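Putative uncharacterized protein (Streptococcus pyogenes serotype M1, PDB 3VZH) probably cleaves precursor CRISPR RNA as a Cas5d-family endoribonuclease of a type I-C CRISPR system, serving adaptive immunity against invading nucleic acids. Local coordinates at residues S32-P37 with G171-S176; Y10-G15 with D94-I99; K52-N57 with K110-D115; R17-N22 with T141-G146. All coordinates share one frame; numbering follows the deposited sequence.

Contact 1 of 4, residues S32-P37 with G171-S176; sequences SSYSVP and GIMFHS
Tyr34, in the irregular loop before helix 39-49, lays its phenol ring against Met173 and brings its hydroxyl to the backbone of segment 171-176. The apolar part centres on Met173. Its methyl CE lies over one face of the tyrosine ring as a CH-pi contact, 3.7 Å from the centroid and offset toward the rim, where it meets Tyr34 CG at 3.4 Å. A bend in the methionine chain (chi3 68°) carries CE to that end of the ring, while SD stands obliquely 4.8 Å from the same Tyr34 centroid. Val36 crosses Met173 at about a right angle, its CG2 touching SD at 3.9 Å. A flexible, unbranched methionine can bend to touch both ring and valine.

The polar part belongs to the hydroxyl. Phe174 N donates to Tyr34 OH over 3.0 Å in an almost straight bond (177°). A water in the ring plane sits 2.6 Å from Tyr34 OH and itself donates to Ile172 O. Tyrosine suits the place because one side chain supplies both an apolar face and a hydroxyl that reaches the chain beyond. Val36 O, buried here, has no hydrogen-bond partner in the model. Val36 also touches Met196 and Ile201 of the neighbouring strands 188-197 and 200-213. This is a Met-aromatic contact, joining the loop that leads into helix 39-49 to the antiparallel strand 173-178.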
loop_
_atom_site.group_PDB
_atom_site.type_symbol
_atom_site.label_atom_id
_atom_site.label_comp_id
_atom_site.label_asym_id
_atom_site.label_seq_id
_atom_site.Cartn_x
_atom_site.Cartn_y
_atom_site.Cartn_z
ATOM N N SER A 32 -17.524 1.384 6.558
ATOM C CA SER A 32 -17.545 0.360 5.538
ATOM C C SER A 32 -16.200 0.426 4.831
ATOM O O SER A 32 -15.571 1.459 4.796
ATOM C CB SER A 32 -18.714 0.567 4.567
ATOM O OG SER A 32 -18.612 1.804 3.880
ATOM N N SER A 33 -15.728 -0.696 4.328
ATOM C CA SER A 33 -14.491 -0.634 3.590
ATOM C C SER A 33 -14.707 -0.085 2.156
ATOM O O SER A 33 -15.735 -0.327 1.567
ATOM C CB SER A 33 -13.888 -2.057 3.558
ATOM O OG SER A 33 -12.608 -1.992 3.056
ATOM N N TYR A 34 -13.712 0.623 1.607
ATOM C CA TYR A 34 -13.551 0.750 0.157
ATOM C C TYR A 34 -13.408 -0.622 -0.356
ATOM O O TYR A 34 -13.065 -1.556 0.405
ATOM C CB TYR A 34 -12.229 1.482 -0.133
ATOM C CG TYR A 34 -12.305 3.000 0.043
ATOM C CD1 TYR A 34 -13.195 3.768 -0.739
ATOM C CD2 TYR A 34 -11.445 3.659 0.940
ATOM C CE1 TYR A 34 -13.270 5.190 -0.595
ATOM C CE2 TYR A 34 -11.510 5.084 1.091
ATOM C CZ TYR A 34 -12.391 5.826 0.304
ATOM O OH TYR A 34 -12.415 7.220 0.409
ATOM N N SER A 35 -13.613 -0.770 -1.664
ATOM C CA SER A 35 -13.529 -2.084 -2.240
ATOM C C SER A 35 -12.121 -2.570 -2.457
ATOM O O SER A 35 -11.929 -3.744 -2.787
ATOM C CB SER A 35 -14.205 -2.046 -3.650
ATOM O OG SER A 35 -15.549 -1.605 -3.561
ATOM N N VAL A 36 -11.148 -1.663 -2.407
ATOM C CA VAL A 36 -9.758 -2.043 -2.626
ATOM C C VAL A 36 -8.910 -1.184 -1.658
ATOM O O VAL A 36 -9.403 -0.226 -1.068
ATOM C CB VAL A 36 -9.307 -1.825 -4.105
ATOM C CG1 VAL A 36 -10.174 -2.642 -5.086
ATOM C CG2 VAL A 36 -9.429 -0.373 -4.460
ATOM N N PRO A 37 -7.607 -1.518 -1.500
ATOM C CA PRO A 37 -6.824 -0.678 -0.565
ATOM C C PRO A 37 -6.621 0.784 -0.999
ATOM O O PRO A 37 -6.673 1.091 -2.187
ATOM C CB PRO A 37 -5.477 -1.406 -0.430
ATOM C CG PRO A 37 -5.595 -2.694 -1.243
ATOM C CD PRO A 37 -6.795 -2.558 -2.157
ATOM N N GLY A 171 -14.247 5.271 -8.678
ATOM C CA GLY A 171 -14.705 6.650 -8.260
ATOM C C GLY A 171 -13.658 7.281 -7.408
ATOM O O GLY A 171 -12.532 6.804 -7.328
ATOM N N ILE A 172 -14.038 8.310 -6.658
ATOM C CA ILE A 172 -13.043 9.039 -5.925
ATOM C C ILE A 172 -12.699 8.327 -4.619
ATOM O O ILE A 172 -13.583 7.982 -3.830
ATOM C CB ILE A 172 -13.607 10.428 -5.538
ATOM C CG1 ILE A 172 -14.089 11.172 -6.782
ATOM C CG2 ILE A 172 -12.497 11.261 -4.919
ATOM C CD1 ILE A 172 -12.993 11.471 -7.805
ATOM N N MET A 173 -11.421 8.087 -4.374
ATOM C CA MET A 173 -10.955 7.394 -3.156
ATOM C C MET A 173 -9.968 8.277 -2.443
ATOM O O MET A 173 -9.136 8.963 -3.090
ATOM C CB MET A 173 -10.222 6.087 -3.559
ATOM C CG MET A 173 -11.235 5.005 -3.910
ATOM S SD MET A 173 -10.482 3.354 -4.164
ATOM C CE MET A 173 -10.020 3.158 -2.434
ATOM N N PHE A 174 -10.006 8.266 -1.120
ATOM C CA PHE A 174 -8.873 8.764 -0.336
ATOM C C PHE A 174 -7.557 8.190 -0.879
ATOM O O PHE A 174 -7.452 6.984 -1.177
ATOM C CB PHE A 174 -9.073 8.421 1.131
ATOM C CG PHE A 174 -7.966 8.878 2.014
ATOM C CD1 PHE A 174 -7.137 7.941 2.615
ATOM C CD2 PHE A 174 -7.732 10.230 2.246
ATOM C CE1 PHE A 174 -6.071 8.351 3.435
ATOM C CE2 PHE A 174 -6.688 10.652 3.089
ATOM C CZ PHE A 174 -5.851 9.697 3.686
ATOM N N HIS A 175 -6.560 9.075 -1.061
ATOM C CA HIS A 175 -5.239 8.683 -1.537
ATOM C C HIS A 175 -4.300 8.691 -0.347
ATOM O O HIS A 175 -3.808 7.644 0.049
ATOM C CB HIS A 175 -4.762 9.716 -2.546
ATOM C CG HIS A 175 -3.399 9.446 -3.157
ATOM N ND1 HIS A 175 -2.242 9.816 -2.558
ATOM C CD2 HIS A 175 -3.044 8.893 -4.404
ATOM C CE1 HIS A 175 -1.199 9.485 -3.378
ATOM N NE2 HIS A 175 -1.707 8.959 -4.510
ATOM N N SER A 176 -4.049 9.866 0.234
ATOM C CA SER A 176 -3.154 9.969 1.391
ATOM C C SER A 176 -3.198 11.347 1.988
ATOM O O SER A 176 -3.789 12.260 1.411
ATOM C CB SER A 176 -1.705 9.610 1.014
ATOM O OG SER A 176 -1.277 10.259 -0.169
HETATM O O HOH W 1 -13.918 8.609 -1.163
#

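Contact 2 of 4, residues Y10-G15 with D94-I99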
loop_
_atom_site.group_PDB
_atom_site.type_symbol
_atom_site.label_atom_id
_atom_site.label_comp_id
_atom_site.label_asym_id
_atom_site.label_seq_id
_atom_site.Cartn_x
_atom_site.Cartn_y
_atom_site.Cartn_z
ATOM N N TYR A 10 8.649 -6.473 -4.393
ATOM C CA TYR A 10 7.300 -7.050 -4.626
ATOM C C TYR A 10 6.943 -7.909 -3.439
ATOM O O TYR A 10 7.791 -8.715 -2.947
ATOM C CB TYR A 10 7.429 -7.992 -5.864
ATOM C CG TYR A 10 7.914 -7.258 -7.106
ATOM C CD1 TYR A 10 6.970 -6.647 -7.964
ATOM C CD2 TYR A 10 9.235 -7.154 -7.402
ATOM C CE1 TYR A 10 7.370 -5.987 -9.069
ATOM C CE2 TYR A 10 9.650 -6.483 -8.557
ATOM C CZ TYR A 10 8.676 -5.872 -9.323
ATOM O OH TYR A 10 8.970 -5.211 -10.503
ATOM N N VAL A 11 5.690 -7.810 -2.961
ATOM C CA VAL A 11 5.277 -8.601 -1.827
ATOM C C VAL A 11 3.882 -9.045 -2.048
ATOM O O VAL A 11 3.089 -8.323 -2.748
ATOM C CB VAL A 11 5.303 -7.851 -0.484
ATOM C CG1 VAL A 11 6.727 -7.676 0.007
ATOM C CG2 VAL A 11 4.592 -6.519 -0.618
ATOM N N ARG A 12 3.565 -10.213 -1.525
ATOM C CA ARG A 12 2.173 -10.712 -1.507
ATOM C C ARG A 12 1.632 -10.485 -0.091
ATOM O O ARG A 12 2.229 -10.985 0.896
ATOM C CB ARG A 12 2.206 -12.190 -1.794
ATOM C CG ARG A 12 0.791 -12.858 -1.843
ATOM C CD ARG A 12 0.983 -14.296 -2.318
ATOM N NE ARG A 12 -0.296 -14.878 -2.699
ATOM C CZ ARG A 12 -1.191 -15.357 -1.851
ATOM N NH1 ARG A 12 -0.990 -15.272 -0.526
ATOM N NH2 ARG A 12 -2.323 -15.936 -2.308
ATOM N N VAL A 13 0.508 -9.787 0.041
ATOM C CA VAL A 13 -0.071 -9.581 1.347
ATOM C C VAL A 13 -1.465 -10.172 1.304
ATOM O O VAL A 13 -2.251 -9.873 0.339
ATOM C CB VAL A 13 -0.213 -8.068 1.636
ATOM C CG1 VAL A 13 -0.704 -7.848 3.060
ATOM C CG2 VAL A 13 1.135 -7.310 1.448
ATOM N N SER A 14 -1.794 -10.960 2.319
ATOM C CA SER A 14 -3.117 -11.644 2.377
ATOM C C SER A 14 -3.756 -11.548 3.749
ATOM O O SER A 14 -3.075 -11.279 4.740
ATOM C CB SER A 14 -2.959 -13.066 1.906
ATOM O OG SER A 14 -2.122 -13.804 2.818
ATOM N N GLY A 15 -5.087 -11.749 3.825
ATOM C CA GLY A 15 -5.721 -11.681 5.146
ATOM C C GLY A 15 -7.147 -12.140 4.963
ATOM O O GLY A 15 -7.735 -12.001 3.876
ATOM N N ASP A 94 -11.306 -12.345 2.624
ATOM C CA ASP A 94 -10.428 -13.229 1.819
ATOM C C ASP A 94 -9.653 -12.481 0.682
ATOM O O ASP A 94 -9.888 -12.641 -0.502
ATOM C CB ASP A 94 -11.247 -14.404 1.285
ATOM C CG ASP A 94 -10.383 -15.491 0.754
ATOM O OD1 ASP A 94 -9.170 -15.373 0.872
ATOM O OD2 ASP A 94 -10.858 -16.422 0.080
ATOM N N VAL A 95 -8.776 -11.568 1.086
ATOM C CA VAL A 95 -8.082 -10.605 0.198
ATOM C C VAL A 95 -6.670 -11.097 -0.039
ATOM O O VAL A 95 -6.042 -11.710 0.897
ATOM C CB VAL A 95 -8.103 -9.163 0.765
ATOM C CG1 VAL A 95 -9.585 -8.692 0.915
ATOM C CG2 VAL A 95 -7.314 -9.039 2.106
ATOM N N VAL A 96 -6.191 -10.919 -1.307
ATOM C CA VAL A 96 -4.766 -11.115 -1.671
ATOM C C VAL A 96 -4.363 -9.902 -2.504
ATOM O O VAL A 96 -5.054 -9.520 -3.416
ATOM C CB VAL A 96 -4.576 -12.378 -2.528
ATOM C CG1 VAL A 96 -3.158 -12.352 -3.076
ATOM C CG2 VAL A 96 -4.823 -13.704 -1.765
ATOM N N TYR A 97 -3.259 -9.236 -2.171
ATOM C CA TYR A 97 -2.816 -8.016 -2.905
ATOM C C TYR A 97 -1.349 -8.189 -3.143
ATOM O O TYR A 97 -0.588 -8.625 -2.190
ATOM C CB TYR A 97 -2.966 -6.775 -2.034
ATOM C CG TYR A 97 -4.396 -6.511 -1.644
ATOM C CD1 TYR A 97 -5.364 -6.251 -2.621
ATOM C CD2 TYR A 97 -4.771 -6.510 -0.327
ATOM C CE1 TYR A 97 -6.716 -6.044 -2.237
ATOM C CE2 TYR A 97 -6.091 -6.296 0.059
ATOM C CZ TYR A 97 -7.041 -6.045 -0.914
ATOM O OH TYR A 97 -8.345 -5.828 -0.509
ATOM N N LEU A 98 -0.897 -7.941 -4.370
ATOM C CA LEU A 98 0.520 -7.946 -4.599
ATOM C C LEU A 98 0.905 -6.465 -4.728
ATOM O O LEU A 98 0.266 -5.684 -5.538
ATOM C CB LEU A 98 0.843 -8.750 -5.902
ATOM C CG LEU A 98 0.083 -10.055 -6.032
ATOM C CD1 LEU A 98 0.584 -10.680 -7.334
ATOM C CD2 LEU A 98 0.394 -11.031 -4.880
ATOM N N ILE A 99 1.940 -6.032 -3.998
ATOM C CA ILE A 99 2.298 -4.627 -3.954
ATOM C C ILE A 99 3.689 -4.537 -4.644
ATOM O O ILE A 99 4.606 -5.286 -4.289
ATOM C CB ILE A 99 2.439 -4.135 -2.484
ATOM C CG1 ILE A 99 1.155 -4.461 -1.686
ATOM C CG2 ILE A 99 2.683 -2.614 -2.416
ATOM C CD1 ILE A 99 1.227 -4.104 -0.181
#
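Strands 9-15 and 95-105 pair antiparallel through Val11-Ile99, Val13-Tyr97 and Gly15-Val95, the hydrogen-bonded pairs at the middle of an RRM-like (ferredoxin-like) sheet. The four strands run in the order 147-150, 9-15, 95-105, 55-64, so these two are the central pair of that fold. Their segments lie 4.7 Å apart at closest approach, with directions 163° apart. Six backbone bonds join them, among them Val13 N to Tyr97 O at 2.7 Å.

On one face Val11, Val13 and Ile99 pack on helix 39-49, with Tyr97 beside them on Val62 and Val64 of strand 55-64. Ile99 CD1 reaches Val13 CG2 at 3.6 Å, while Ile99 CB meets Val11 CG2 at 3.7 Å, so the isoleucine spans two residues of the opposite strand. Beta-branched residues suit such extended backbone. Gly15 has no side chain, and Val95 CG2 comes close to its backbone, 3.5 Å from Gly15 O.

Arg12 runs across the other face beside Val96 and Leu98. Its CG is anti to the backbone N (chi1 -179°) and the chain stays extended as far as NE, laying its methylenes on leucine and its head on valine. Arg12 CG touches Leu98 CD2 at 3.6 Å. Beyond it, Val96 CG1 covers one face of the guanidinium, offset toward the rim, and the other valine methyl, Val96 CG2, touches Arg12 NH2 at 3.4 Å.

Contact 3 of 4, residues K52-N57 with K110-D115; sequences KPTFTN and KDLNSD
A type I beta turn from Lys52 to Phe55, closed by Phe55 N bonding Lys52 O, presents Pro53 and Thr54 to the 3-10 segment 110-115, with Thr54 CA 5.8 Å from Leu112 CA. The turn leads into strand 55-64, the outermost of the four RRM-like (ferredoxin-like) core strands, also paired with strand 200-213, and the 3-10 segment belongs to the connection from strand 95-105 to helix 118-130. Pro53 suits the second place of the turn, where its ring holds phi (-66°) near that position's usual value.

Leu112 sends one branch into the turn. Its CD1 touches Pro53 CG at 3.6 Å, the two side chains crossing at about a right angle, and also rests 3.5 Å from Thr54 N. A methyl thus covers the corner of the turn.

Asp115 supplies the polar half. Its OD1 forms a salt bridge with Lys120 of helix 118-130, and its backbone O accepts a bond from His121. Lys52 approaches too, but Lys52 NZ and Asp115 OD2 stay 4.7 Å apart, so any attraction is probably long-range. Threonine fits because each branch has a task: the methyl Thr54 CG2 packs 3.8 Å from Asp115 CB, whereas the hydroxyl is a donor. Asp115 CG, anti to its backbone N (chi1 -162°), is set on the side of the turn, and Thr54 OG1 donates to the anti lone pair of Asp115 OD2 over 2.6 Å.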
loop_
_atom_site.group_PDB
_atom_site.type_symbol
_atom_site.label_atom_id
_atom_site.label_comp_id
_atom_site.label_asym_id
_atom_site.label_seq_id
_atom_site.Cartn_x
_atom_site.Cartn_y
_atom_site.Cartn_z
ATOM N N LYS A 52 12.730 3.191 7.901
ATOM C CA LYS A 52 13.803 4.036 8.505
ATOM C C LYS A 52 13.521 5.461 8.115
ATOM O O LYS A 52 13.006 5.693 7.013
ATOM C CB LYS A 52 15.198 3.604 7.989
ATOM C CG LYS A 52 15.710 2.285 8.498
ATOM C CD LYS A 52 16.042 2.281 9.938
ATOM C CE LYS A 52 17.474 2.747 10.117
ATOM N NZ LYS A 52 17.874 2.923 11.529
ATOM N N PRO A 53 13.822 6.435 8.987
ATOM C CA PRO A 53 13.615 7.824 8.631
ATOM C C PRO A 53 14.573 8.223 7.487
ATOM O O PRO A 53 14.361 9.227 6.805
ATOM C CB PRO A 53 13.986 8.558 9.927
ATOM C CG PRO A 53 14.886 7.603 10.672
ATOM C CD PRO A 53 14.325 6.260 10.354
ATOM N N THR A 54 15.539 7.370 7.192
ATOM C CA THR A 54 16.535 7.694 6.133
ATOM C C THR A 54 15.908 7.670 4.743
ATOM O O THR A 54 16.339 8.420 3.861
ATOM C CB THR A 54 17.647 6.625 6.117
ATOM O OG1 THR A 54 18.203 6.538 7.445
ATOM C CG2 THR A 54 18.816 7.090 5.248
ATOM N N PHE A 55 14.917 6.781 4.556
ATOM C CA PHE A 55 14.260 6.705 3.262
ATOM C C PHE A 55 12.719 6.726 3.394
ATOM O O PHE A 55 12.143 6.687 4.536
ATOM C CB PHE A 55 14.765 5.426 2.505
ATOM C CG PHE A 55 14.407 4.096 3.205
ATOM C CD1 PHE A 55 15.368 3.450 4.060
ATOM C CD2 PHE A 55 13.147 3.469 3.005
ATOM C CE1 PHE A 55 15.054 2.228 4.697
ATOM C CE2 PHE A 55 12.819 2.265 3.646
ATOM C CZ PHE A 55 13.783 1.649 4.495
ATOM N N THR A 56 12.093 6.912 2.241
ATOM C CA THR A 56 10.656 6.946 2.134
ATOM C C THR A 56 10.244 5.828 1.164
ATOM O O THR A 56 10.609 5.819 -0.020
ATOM C CB THR A 56 10.227 8.254 1.472
ATOM O OG1 THR A 56 10.696 9.314 2.308
ATOM C CG2 THR A 56 8.628 8.287 1.300
ATOM N N ASN A 57 9.350 4.948 1.644
ATOM C CA ASN A 57 8.802 3.923 0.728
ATOM C C ASN A 57 7.716 4.560 -0.181
ATOM O O ASN A 57 6.860 5.331 0.318
ATOM C CB ASN A 57 8.139 2.843 1.595
ATOM C CG ASN A 57 9.175 1.982 2.295
ATOM O OD1 ASN A 57 10.171 1.550 1.675
ATOM N ND2 ASN A 57 8.931 1.677 3.549
ATOM N N LYS A 110 17.679 15.320 5.930
ATOM C CA LYS A 110 19.037 15.655 5.487
ATOM C C LYS A 110 20.113 15.283 6.519
ATOM O O LYS A 110 21.240 14.942 6.167
ATOM C CB LYS A 110 19.097 17.164 5.217
ATOM C CG LYS A 110 17.795 17.778 4.676
ATOM C CD LYS A 110 18.080 18.713 3.501
ATOM C CE LYS A 110 17.065 18.589 2.350
ATOM N NZ LYS A 110 17.782 18.337 1.057
ATOM N N ASP A 111 19.750 15.299 7.790
ATOM C CA ASP A 111 20.711 14.946 8.830
ATOM C C ASP A 111 21.151 13.479 8.750
ATOM O O ASP A 111 22.148 13.110 9.389
ATOM C CB ASP A 111 20.088 15.230 10.188
ATOM C CG ASP A 111 18.772 14.447 10.390
ATOM O OD1 ASP A 111 18.648 13.785 11.417
ATOM O OD2 ASP A 111 17.888 14.471 9.522
ATOM N N LEU A 112 20.402 12.636 8.007
ATOM C CA LEU A 112 20.732 11.237 7.924
ATOM C C LEU A 112 21.487 10.908 6.671
ATOM O O LEU A 112 21.543 9.788 6.253
ATOM C CB LEU A 112 19.467 10.373 7.996
ATOM C CG LEU A 112 18.669 10.507 9.259
ATOM C CD1 LEU A 112 17.450 9.597 9.132
ATOM C CD2 LEU A 112 19.594 10.139 10.428
ATOM N N ASN A 113 22.209 11.874 6.144
ATOM C CA ASN A 113 22.965 11.619 4.936
ATOM C C ASN A 113 23.962 10.445 5.032
ATOM O O ASN A 113 24.130 9.704 4.072
ATOM C CB ASN A 113 23.648 12.948 4.475
ATOM C CG ASN A 113 24.098 12.899 3.039
ATOM O OD1 ASN A 113 25.280 12.729 2.773
ATOM N ND2 ASN A 113 23.167 12.979 2.117
ATOM N N SER A 114 24.615 10.254 6.178
ATOM C CA SER A 114 25.640 9.161 6.313
ATOM C C SER A 114 25.064 7.752 6.284
ATOM O O SER A 114 25.772 6.764 5.988
ATOM C CB SER A 114 26.510 9.387 7.574
ATOM O OG SER A 114 25.726 9.165 8.735
ATOM N N ASP A 115 23.731 7.684 6.487
ATOM C CA ASP A 115 22.992 6.409 6.459
ATOM C C ASP A 115 22.391 6.123 5.073
ATOM O O ASP A 115 21.657 5.125 4.921
ATOM C CB ASP A 115 21.853 6.388 7.472
ATOM C CG ASP A 115 21.360 4.962 7.775
ATOM O OD1 ASP A 115 22.199 4.032 7.925
ATOM O OD2 ASP A 115 20.125 4.749 7.797
#

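Contact 4 of 4, residues R17-N22 with T141-G146; sequences RALFTN and TRECLG
The carboxylate of Glu143 is the flat group that meets Leu19, whose methyl CD2 comes within 4.2 Å of Glu143 OE2. Thr141 OG1 donates to OE1 of the same glutamate at 3.0 Å, from above the carboxylate plane (36° out of it), and OE2 is hydrogen-bonded to Tyr91 OH. A bent glutamate chain (chi2 -87°) helps to fold the acid back over its own turn.

That turn is type I, from Thr141 to Cys144, and it faces residues 17-19 with small groups. Thr141 CG2 packs on Leu19 CB at 3.7 Å, so the threonine gives its hydroxyl to the turn and its methyl to the neighbour. Cys144, compact enough to lie close to backbone, sets CB 3.4 Å from Arg17 O, and its SG lies 3.9 Å from Arg17 CB.

No direct hydrogen bond joins the two segments. Instead, one water accepts from Arg17 N at 3.0 Å and donates to Leu145 O at 2.8 Å, just beyond the turn. A type I beta turn in the loop entering strand 147-150 thus packs directly on strand 17-18, at the edge of the small three-stranded antiparallel sheet, and on the residue after it.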
loop_
_atom_site.group_PDB
_atom_site.type_symbol
_atom_site.label_atom_id
_atom_site.label_comp_id
_atom_site.label_asym_id
_atom_site.label_seq_id
_atom_site.Cartn_x
_atom_site.Cartn_y
_atom_site.Cartn_z
ATOM N N ARG A 17 -9.679 -10.716 6.615
ATOM C CA ARG A 17 -10.482 -9.502 6.643
ATOM C C ARG A 17 -9.606 -8.271 6.388
ATOM O O ARG A 17 -8.407 -8.263 6.751
ATOM C CB ARG A 17 -11.084 -9.342 8.037
ATOM C CG ARG A 17 -12.100 -10.457 8.366
ATOM C CD ARG A 17 -13.318 -10.362 7.444
ATOM N NE ARG A 17 -14.458 -11.161 7.903
ATOM C CZ ARG A 17 -14.736 -12.382 7.484
ATOM N NH1 ARG A 17 -13.935 -12.999 6.608
ATOM N NH2 ARG A 17 -15.831 -13.000 7.976
ATOM N N ALA A 18 -10.206 -7.255 5.776
ATOM C CA ALA A 18 -9.554 -5.954 5.548
ATOM C C ALA A 18 -10.614 -4.876 5.729
ATOM O O ALA A 18 -11.824 -5.127 5.506
ATOM C CB ALA A 18 -8.921 -5.858 4.137
ATOM N N LEU A 19 -10.165 -3.709 6.167
ATOM C CA LEU A 19 -11.062 -2.562 6.343
ATOM C C LEU A 19 -10.291 -1.334 5.927
ATOM O O LEU A 19 -9.549 -0.751 6.749
ATOM C CB LEU A 19 -11.538 -2.403 7.793
ATOM C CG LEU A 19 -12.476 -1.229 8.108
ATOM C CD1 LEU A 19 -13.718 -1.391 7.244
ATOM C CD2 LEU A 19 -12.887 -1.129 9.596
ATOM N N PHE A 20 -10.547 -0.856 4.714
ATOM C CA PHE A 20 -9.821 0.351 4.212
ATOM C C PHE A 20 -10.755 1.533 4.298
ATOM O O PHE A 20 -11.723 1.608 3.574
ATOM C CB PHE A 20 -9.423 0.048 2.754
ATOM C CG PHE A 20 -8.478 -1.100 2.664
ATOM C CD1 PHE A 20 -7.288 -1.084 3.402
ATOM C CD2 PHE A 20 -8.728 -2.198 1.844
ATOM C CE1 PHE A 20 -6.406 -2.119 3.373
ATOM C CE2 PHE A 20 -7.793 -3.242 1.810
ATOM C CZ PHE A 20 -6.641 -3.180 2.557
ATOM N N THR A 21 -10.528 2.471 5.207
ATOM C CA THR A 21 -11.554 3.508 5.320
ATOM C C THR A 21 -11.054 4.864 4.747
ATOM O O THR A 21 -9.880 5.013 4.299
ATOM C CB THR A 21 -11.958 3.677 6.786
ATOM O OG1 THR A 21 -10.758 3.923 7.521
ATOM C CG2 THR A 21 -12.564 2.368 7.265
ATOM N N ASN A 22 -11.945 5.850 4.836
ATOM C CA ASN A 22 -11.677 7.206 4.442
ATOM C C ASN A 22 -11.575 8.006 5.735
ATOM O O ASN A 22 -12.596 8.222 6.360
ATOM C CB ASN A 22 -12.845 7.742 3.597
ATOM C CG ASN A 22 -12.799 9.256 3.418
ATOM O OD1 ASN A 22 -11.794 9.910 3.724
ATOM N ND2 ASN A 22 -13.892 9.818 2.944
ATOM N N THR A 141 -6.947 -1.754 9.332
ATOM C CA THR A 141 -7.255 -1.588 10.752
ATOM C C THR A 141 -6.652 -2.653 11.679
ATOM O O THR A 141 -6.385 -3.760 11.223
ATOM C CB THR A 141 -8.785 -1.593 10.913
ATOM O OG1 THR A 141 -9.113 -1.130 12.206
ATOM C CG2 THR A 141 -9.305 -2.992 10.742
ATOM N N ARG A 142 -6.480 -2.356 12.987
ATOM C CA ARG A 142 -5.774 -3.282 13.914
ATOM C C ARG A 142 -6.367 -4.669 14.134
ATOM O O ARG A 142 -5.644 -5.603 14.499
ATOM C CB ARG A 142 -5.392 -2.631 15.263
ATOM C CG ARG A 142 -3.888 -2.426 15.511
ATOM C CD ARG A 142 -3.584 -1.351 16.562
ATOM N NE ARG A 142 -2.312 -1.530 17.306
ATOM C CZ ARG A 142 -1.091 -1.206 16.839
ATOM N NH1 ARG A 142 -0.935 -0.684 15.635
ATOM N NH2 ARG A 142 -0.012 -1.406 17.580
ATOM N N GLU A 143 -7.664 -4.851 13.901
ATOM C CA GLU A 143 -8.228 -6.192 14.119
ATOM C C GLU A 143 -8.053 -7.099 12.911
ATOM O O GLU A 143 -8.464 -8.249 12.949
ATOM C CB GLU A 143 -9.712 -6.134 14.537
ATOM C CG GLU A 143 -10.707 -5.743 13.436
ATOM C CD GLU A 143 -10.888 -4.235 13.290
ATOM O OE1 GLU A 143 -10.043 -3.445 13.796
ATOM O OE2 GLU A 143 -11.870 -3.820 12.637
ATOM N N CYS A 144 -7.383 -6.598 11.870
ATOM C CA CYS A 144 -7.330 -7.296 10.634
ATOM C C CYS A 144 -5.874 -7.628 10.392
ATOM O O CYS A 144 -5.176 -6.855 9.773
ATOM C CB CYS A 144 -7.893 -6.387 9.493
ATOM S SG CYS A 144 -9.703 -6.041 9.633
ATOM N N LEU A 145 -5.423 -8.798 10.854
ATOM C CA LEU A 145 -4.022 -9.199 10.706
ATOM C C LEU A 145 -3.770 -9.596 9.274
ATOM O O LEU A 145 -4.584 -10.308 8.712
ATOM C CB LEU A 145 -3.720 -10.447 11.559
ATOM C CG LEU A 145 -3.739 -10.349 13.093
ATOM C CD1 LEU A 145 -2.974 -9.091 13.510
ATOM C CD2 LEU A 145 -5.157 -10.416 13.701
ATOM N N GLY A 146 -2.660 -9.124 8.703
ATOM C CA GLY A 146 -2.251 -9.515 7.352
ATOM C C GLY A 146 -1.022 -10.393 7.444
ATOM O O GLY A 146 -0.314 -10.431 8.461
HETATM O O HOH W 2 -7.353 -10.108 8.445
#

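In the fold
Contacts 1, 2 and 4 cluster, with centres 12 to 16 Å apart, whereas contact 3 stands 27 to 30 Å from each of them. Along the chain contact 3 is nested within the loops closed by contacts 1 and 4, while contact 2 alternates with all three others. Contacts 1, 2 and 3 reach the same large antiparallel sheet; contact 4 lies at the smaller one. Phe20 of contact 4 packs on Pro37 of contact 1 and Tyr97 of contact 2, and Pro37 CD meets Tyr97 CE1 at 3.5 Å. Through contact 1 the loop before helix 39-49, which also packs on the RRM-like core, reaches strand 173-178; across the chain's centre, contact 3 joins two connections.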